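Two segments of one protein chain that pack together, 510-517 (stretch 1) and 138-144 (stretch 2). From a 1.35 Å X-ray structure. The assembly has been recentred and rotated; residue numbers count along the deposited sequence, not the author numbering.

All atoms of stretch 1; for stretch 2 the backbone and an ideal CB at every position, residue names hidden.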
ATOM      1  N   ASP A 510     -19.468  -1.764  -5.125  1.00  8.16           N
ATOM      2  CA  ASP A 510     -18.238  -1.170  -4.594  1.00  7.41           C
ATOM      3  C   ASP A 510     -16.961  -1.872  -5.032  1.00  9.44           C
ATOM      4  O   ASP A 510     -15.879  -1.425  -4.661  1.00  9.09           O
ATOM      5  CB  ASP A 510     -18.366  -0.991  -3.087  1.00  8.05           C
ATOM      6  CG  ASP A 510     -19.329   0.112  -2.743  1.00  9.09           C
ATOM      7  OD1 ASP A 510     -19.266   1.193  -3.382  1.00  9.34           O
ATOM      8  OD2 ASP A 510     -20.180  -0.093  -1.863  1.00  8.55           O
ATOM      9  N   TYR A 511     -17.059  -2.930  -5.840  1.00  8.25           N
ATOM     10  CA  TYR A 511     -15.874  -3.449  -6.507  1.00  9.11           C
ATOM     11  C   TYR A 511     -15.387  -2.554  -7.648  1.00  9.66           C
ATOM     12  O   TYR A 511     -14.282  -2.768  -8.151  1.00  9.61           O
ATOM     13  CB  TYR A 511     -16.114  -4.894  -7.026  1.00  8.34           C
ATOM     14  CG  TYR A 511     -16.063  -5.893  -5.894  1.00  7.64           C
ATOM     15  CD1 TYR A 511     -14.858  -6.192  -5.290  1.00  8.11           C
ATOM     16  CD2 TYR A 511     -17.175  -6.555  -5.467  1.00  7.41           C
ATOM     17  CE1 TYR A 511     -14.788  -7.098  -4.272  1.00  8.37           C
ATOM     18  CE2 TYR A 511     -17.125  -7.484  -4.413  1.00  6.90           C
ATOM     19  CZ  TYR A 511     -15.908  -7.743  -3.850  1.00  7.90           C
ATOM     20  OH  TYR A 511     -15.793  -8.619  -2.788  1.00  7.99           O
ATOM     21  N   THR A 512     -16.189  -1.565  -8.067  1.00  8.64           N
ATOM     22  CA  THR A 512     -15.782  -0.674  -9.150  1.00  7.56           C
ATOM     23  C   THR A 512     -16.053   0.767  -8.725  1.00  9.44           C
ATOM     24  O   THR A 512     -17.170   1.095  -8.261  1.00 11.17           O
ATOM     25  CB  THR A 512     -16.570  -0.967 -10.418  1.00  9.12           C
ATOM     26  OG1 THR A 512     -16.427  -2.345 -10.792  1.00 11.27           O
ATOM     27  CG2 THR A 512     -16.039  -0.140 -11.586  1.00 10.43           C
ATOM     28  N   TRP A 513     -15.073   1.645  -8.875  1.00  8.27           N
ATOM     29  CA  TRP A 513     -15.286   3.062  -8.606  1.00  9.15           C
ATOM     30  C   TRP A 513     -15.947   3.654  -9.856  1.00  8.52           C
ATOM     31  O   TRP A 513     -15.547   3.322 -10.960  1.00  9.77           O
ATOM     32  CB  TRP A 513     -13.979   3.802  -8.371  1.00  9.42           C
ATOM     33  CG  TRP A 513     -13.133   3.350  -7.224  1.00  8.26           C
ATOM     34  CD1 TRP A 513     -13.423   2.443  -6.251  1.00  9.17           C
ATOM     35  CD2 TRP A 513     -11.866   3.908  -6.879  1.00  7.66           C
ATOM     36  NE1 TRP A 513     -12.370   2.349  -5.358  1.00  8.78           N
ATOM     37  CE2 TRP A 513     -11.405   3.257  -5.715  1.00  8.12           C
ATOM     38  CE3 TRP A 513     -11.080   4.916  -7.447  1.00  8.00           C
ATOM     39  CZ2 TRP A 513     -10.181   3.561  -5.147  1.00  8.00           C
ATOM     40  CZ3 TRP A 513      -9.881   5.181  -6.921  1.00  8.53           C
ATOM     41  CH2 TRP A 513      -9.436   4.528  -5.770  1.00  8.74           C
ATOM     42  N   PRO A 514     -16.935   4.558  -9.678  1.00  8.03           N
ATOM     43  CA  PRO A 514     -17.544   5.224 -10.837  1.00  8.22           C
ATOM     44  C   PRO A 514     -16.571   6.215 -11.479  1.00  9.39           C
ATOM     45  O   PRO A 514     -15.659   6.729 -10.825  1.00  9.48           O
ATOM     46  CB  PRO A 514     -18.715   5.970 -10.231  1.00  9.61           C
ATOM     47  CG  PRO A 514     -18.246   6.287  -8.836  1.00 10.37           C
ATOM     48  CD  PRO A 514     -17.449   5.060  -8.404  1.00  8.94           C
ATOM     49  N   ILE A 515     -16.759   6.484 -12.766  1.00  9.72           N
ATOM     50  CA  ILE A 515     -16.027   7.518 -13.418  1.00  8.72           C
ATOM     51  C   ILE A 515     -16.366   8.844 -12.717  1.00  8.81           C
ATOM     52  O   ILE A 515     -17.529   9.097 -12.438  1.00  9.09           O
ATOM     53  CB  ILE A 515     -16.460   7.612 -14.901  1.00 10.32           C
ATOM     54  CG1 ILE A 515     -16.195   6.330 -15.698  1.00 12.20           C
ATOM     55  CG2 ILE A 515     -15.734   8.788 -15.590  1.00 10.50           C
ATOM     56  CD1 ILE A 515     -14.756   5.918 -15.775  1.00 12.93           C
ATOM     57  N   PRO A 516     -15.362   9.685 -12.436  1.00  8.12           N
ATOM     58  CA  PRO A 516     -15.696  10.925 -11.757  1.00  8.53           C
ATOM     59  C   PRO A 516     -16.755  11.741 -12.503  1.00  8.75           C
ATOM     60  O   PRO A 516     -16.737  11.823 -13.728  1.00  9.48           O
ATOM     61  CB  PRO A 516     -14.355  11.662 -11.706  1.00  8.49           C
ATOM     62  CG  PRO A 516     -13.331  10.560 -11.729  1.00 10.53           C
ATOM     63  CD  PRO A 516     -13.916   9.532 -12.619  1.00  9.13           C
ATOM     64  N   GLN A 517     -17.643  12.357 -11.732  1.00  8.09           N
ATOM     65  CA  GLN A 517     -18.800  13.054 -12.285  1.00  9.11           C
ATOM     66  C   GLN A 517     -18.399  14.130 -13.281  1.00  8.46           C
ATOM     67  O   GLN A 517     -19.074  14.294 -14.312  1.00 10.05           O
ATOM     68  CB  GLN A 517     -19.636  13.694 -11.171  1.00  8.19           C
ATOM     69  CG  GLN A 517     -20.965  14.240 -11.622  1.00 11.70           C
ATOM     70  CD  GLN A 517     -21.873  13.152 -12.118  1.00 12.99           C
ATOM     71  OE1 GLN A 517     -22.147  12.186 -11.384  1.00 16.24           O
ATOM     72  NE2 GLN A 517     -22.365  13.298 -13.357  1.00 15.23           N
ATOM     73  N   UNK A 138      -7.401  -1.336 -11.889  1.00  8.91           N
ATOM     74  CA  UNK A 138      -7.749  -2.022 -10.666  1.00  7.79           C
ATOM     75  C   UNK A 138      -9.054  -1.520 -10.057  1.00  9.72           C
ATOM     76  O   UNK A 138      -9.811  -2.304  -9.463  1.00  9.48           O
ATOM     77  CB  UNK A 138      -6.612  -1.873  -9.653  1.00  7.79           C
ATOM     78  N   UNK A 139      -9.340  -0.228 -10.200  1.00  9.26           N
ATOM     79  CA  UNK A 139     -10.422   0.388  -9.447  1.00  7.81           C
ATOM     80  C   UNK A 139     -11.548   0.948 -10.306  1.00  8.36           C
ATOM     81  O   UNK A 139     -12.720   0.657 -10.040  1.00  9.42           O
ATOM     82  CB  UNK A 139      -9.854   1.510  -8.576  1.00  7.81           C
ATOM     83  N   UNK A 140     -11.224   1.774 -11.309  1.00  7.72           N
ATOM     84  CA  UNK A 140     -12.241   2.247 -12.245  1.00  8.19           C
ATOM     85  C   UNK A 140     -12.561   1.193 -13.325  1.00  8.93           C
ATOM     86  O   UNK A 140     -13.653   1.177 -13.884  1.00  9.80           O
ATOM     87  CB  UNK A 140     -11.775   3.547 -12.903  1.00  8.19           C
ATOM     88  N   UNK A 141     -11.579   0.356 -13.653  1.00  9.37           N
ATOM     89  CA  UNK A 141     -11.703  -0.808 -14.539  1.00  8.83           C
ATOM     90  C   UNK A 141     -11.789  -0.494 -16.019  1.00 10.04           C
ATOM     91  O   UNK A 141     -10.884  -0.880 -16.748  1.00 10.97           O
ATOM     92  CB  UNK A 141     -12.945  -1.610 -14.145  1.00  8.83           C
ATOM     93  N   UNK A 142     -12.848   0.177 -16.463  1.00 10.50           N
ATOM     94  CA  UNK A 142     -13.074   0.444 -17.885  1.00 10.01           C
ATOM     95  C   UNK A 142     -12.879   1.935 -18.062  1.00 10.14           C
ATOM     96  O   UNK A 142     -13.701   2.719 -17.634  1.00 11.15           O
ATOM     97  CB  UNK A 142     -14.460  -0.007 -18.351  1.00 10.01           C
ATOM     98  N   UNK A 143     -11.772   2.316 -18.677  1.00  9.80           N
ATOM     99  CA  UNK A 143     -11.367   3.720 -18.778  1.00 10.53           C
ATOM    100  C   UNK A 143     -10.710   3.969 -20.122  1.00  9.21           C
ATOM    101  O   UNK A 143     -10.317   3.026 -20.828  1.00  9.18           O
ATOM    102  CB  UNK A 143     -10.417   4.101 -17.641  1.00 10.53           C
ATOM    103  N   UNK A 144     -10.581   5.232 -20.539  1.00  8.60           N
ATOM    104  CA  UNK A 144      -9.864   5.494 -21.784  1.00  9.20           C
ATOM    105  C   UNK A 144      -8.401   5.088 -21.751  1.00 10.05           C
ATOM    106  O   UNK A 144      -7.680   5.377 -20.769  1.00 10.56           O
ATOM    107  CB  UNK A 144      -9.961   6.982 -22.126  1.00  9.20           C
TER

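Position 138 lies in helical backbone, and its CA-to-CB bond runs sideways to stretch 1, with nothing of that stretch within 5.5 Å of the ideal CB. The contact sets no rule here; many residues would serve. It is Ser138, whose OG is hydrogen-bonded elsewhere in the structure.

Position 139 is tightly constrained. Its carbonyl O accepts a hydrogen bond from Trp513 N at 2.8 Å, nearly straight at 168°, whatever the side chain. The CB points toward stretch 1, and the ideal CB stands 3.6 Å from Trp513 CD2, over the indole face. Anything flat or apolar that could continue along that face would suit: an aromatic ring, leucine or methionine. Tyr139 occupies it. Its CB makes a CH-pi contact, 3.6 Å from the centroid of the six-membered ring of Trp513, and chi1 in the m well lays the phenol ring in an offset stack on that same ring, planes at 11° and centroids 4.8 Å apart.

At 140 the CB points away, yet Trp513, Ile515 and Pro516 offer a largely apolar hollow, with the carbonyl of Pro514 at its margin, within reach of a side chain long enough to turn back. A large hydrophobic residue is favoured. Phe140 turns its end back with chi1 m. Trp513 presents its edge to the Phe140 face, with CE3 3.6 Å from Phe140 CZ and planes at 83°, while Pro516 CD lies 3.8 Å from Phe140 CE1. Pro514 O lies 3.3 Å from Phe140 CE1, at the ring edge. The carbonyls Phe140 O and Trp513 O both accept from one water, which ties the backbones together.

Position 141 has phi/psi of 76/-65, the values of a classic gamma turn, strained for any residue with a CB, so glycine would be easiest on the backbone. Its ideal CB, however, points toward stretch 1, 4.3 Å from Thr512 CG2, and the carbonyl of Tyr511 offers an acceptor to a long donor such as lysine or arginine. Lys141 extends fully from chi2 onward, passing Thr512 OG1 with CD at 3.6 Å. Its NZ gives Tyr511 O a weak hydrogen bond of 3.3 Å, reinforced by a water that accepts from NZ and donates to that same O.

At 142 the CB points sideways, with nothing of stretch 1 within 5.5 Å of its ideal position, so this contact allows many residues. Asn142 N bonds back to Phe140 O at 2.9 Å, closing the turn, and Asn142 O lies 3.8 Å from Ile515 CD1. Asn142 OD1 is hydrogen-bonded elsewhere in the structure.

Position 143 has its ideal CB 5.1 Å from Ile515 CD1, suiting a modest aliphatic group; Val143 brings CG1 to 4.3 Å from Ile515 CD1.

Position 144 is out of reach of stretch 1, so this contact sets no preference; it is Pro144.

Stretch 2 (138-144) SYFKNVP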
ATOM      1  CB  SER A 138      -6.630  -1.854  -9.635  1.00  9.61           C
ATOM      2  OG  SER A 138      -5.424  -2.504 -10.031  1.00  9.62           O
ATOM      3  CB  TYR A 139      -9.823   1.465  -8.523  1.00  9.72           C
ATOM      4  CG  TYR A 139      -8.786   0.903  -7.545  1.00  8.45           C
ATOM      5  CD1 TYR A 139      -9.136  -0.097  -6.656  1.00  9.09           C
ATOM      6  CD2 TYR A 139      -7.495   1.362  -7.526  1.00  8.49           C
ATOM      7  CE1 TYR A 139      -8.213  -0.612  -5.781  1.00  8.44           C
ATOM      8  CE2 TYR A 139      -6.555   0.865  -6.641  1.00  8.92           C
ATOM      9  CZ  TYR A 139      -6.940  -0.115  -5.766  1.00  8.17           C
ATOM     10  OH  TYR A 139      -6.047  -0.637  -4.829  1.00  9.24           O
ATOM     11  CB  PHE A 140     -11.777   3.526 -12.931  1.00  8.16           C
ATOM     12  CG  PHE A 140     -11.545   4.696 -12.018  1.00  7.60           C
ATOM     13  CD1 PHE A 140     -12.596   5.484 -11.572  1.00  7.35           C
ATOM     14  CD2 PHE A 140     -10.263   5.049 -11.637  1.00  8.36           C
ATOM     15  CE1 PHE A 140     -12.381   6.589 -10.791  1.00  8.60           C
ATOM     16  CE2 PHE A 140     -10.058   6.159 -10.823  1.00  8.86           C
ATOM     17  CZ  PHE A 140     -11.130   6.945 -10.454  1.00  8.49           C
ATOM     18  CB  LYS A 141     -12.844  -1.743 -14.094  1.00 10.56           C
ATOM     19  CG  LYS A 141     -12.592  -2.225 -12.654  1.00 12.43           C
ATOM     20  CD  LYS A 141     -13.356  -3.409 -12.278  1.00 15.07           C
ATOM     21  CE  LYS A 141     -12.940  -3.831 -10.878  1.00 13.74           C
ATOM     22  NZ  LYS A 141     -13.696  -5.020 -10.448  1.00 18.35           N
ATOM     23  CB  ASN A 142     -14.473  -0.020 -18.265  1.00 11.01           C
ATOM     24  CG  ASN A 142     -14.752  -1.421 -17.786  1.00 12.37           C
ATOM     25  OD1 ASN A 142     -14.010  -2.355 -18.075  1.00 13.04           O
ATOM     26  ND2 ASN A 142     -15.850  -1.580 -17.022  1.00 16.63           N
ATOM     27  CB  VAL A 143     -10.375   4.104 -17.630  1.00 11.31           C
ATOM     28  CG1 VAL A 143     -11.023   3.862 -16.231  1.00 11.80           C
ATOM     29  CG2 VAL A 143      -9.060   3.350 -17.745  1.00 11.53           C
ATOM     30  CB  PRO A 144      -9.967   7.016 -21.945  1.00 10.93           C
ATOM     31  CG  PRO A 144     -11.231   7.355 -21.184  1.00 10.93           C
ATOM     32  CD  PRO A 144     -11.196   6.461 -19.991  1.00 10.08           C
TER
HETATM   33  O   HOH W   1     -15.801   2.894 -13.638  1.00 11.52           O
HETATM   34  O   HOH W   2     -12.548  -5.045  -7.833  1.00 12.66           O
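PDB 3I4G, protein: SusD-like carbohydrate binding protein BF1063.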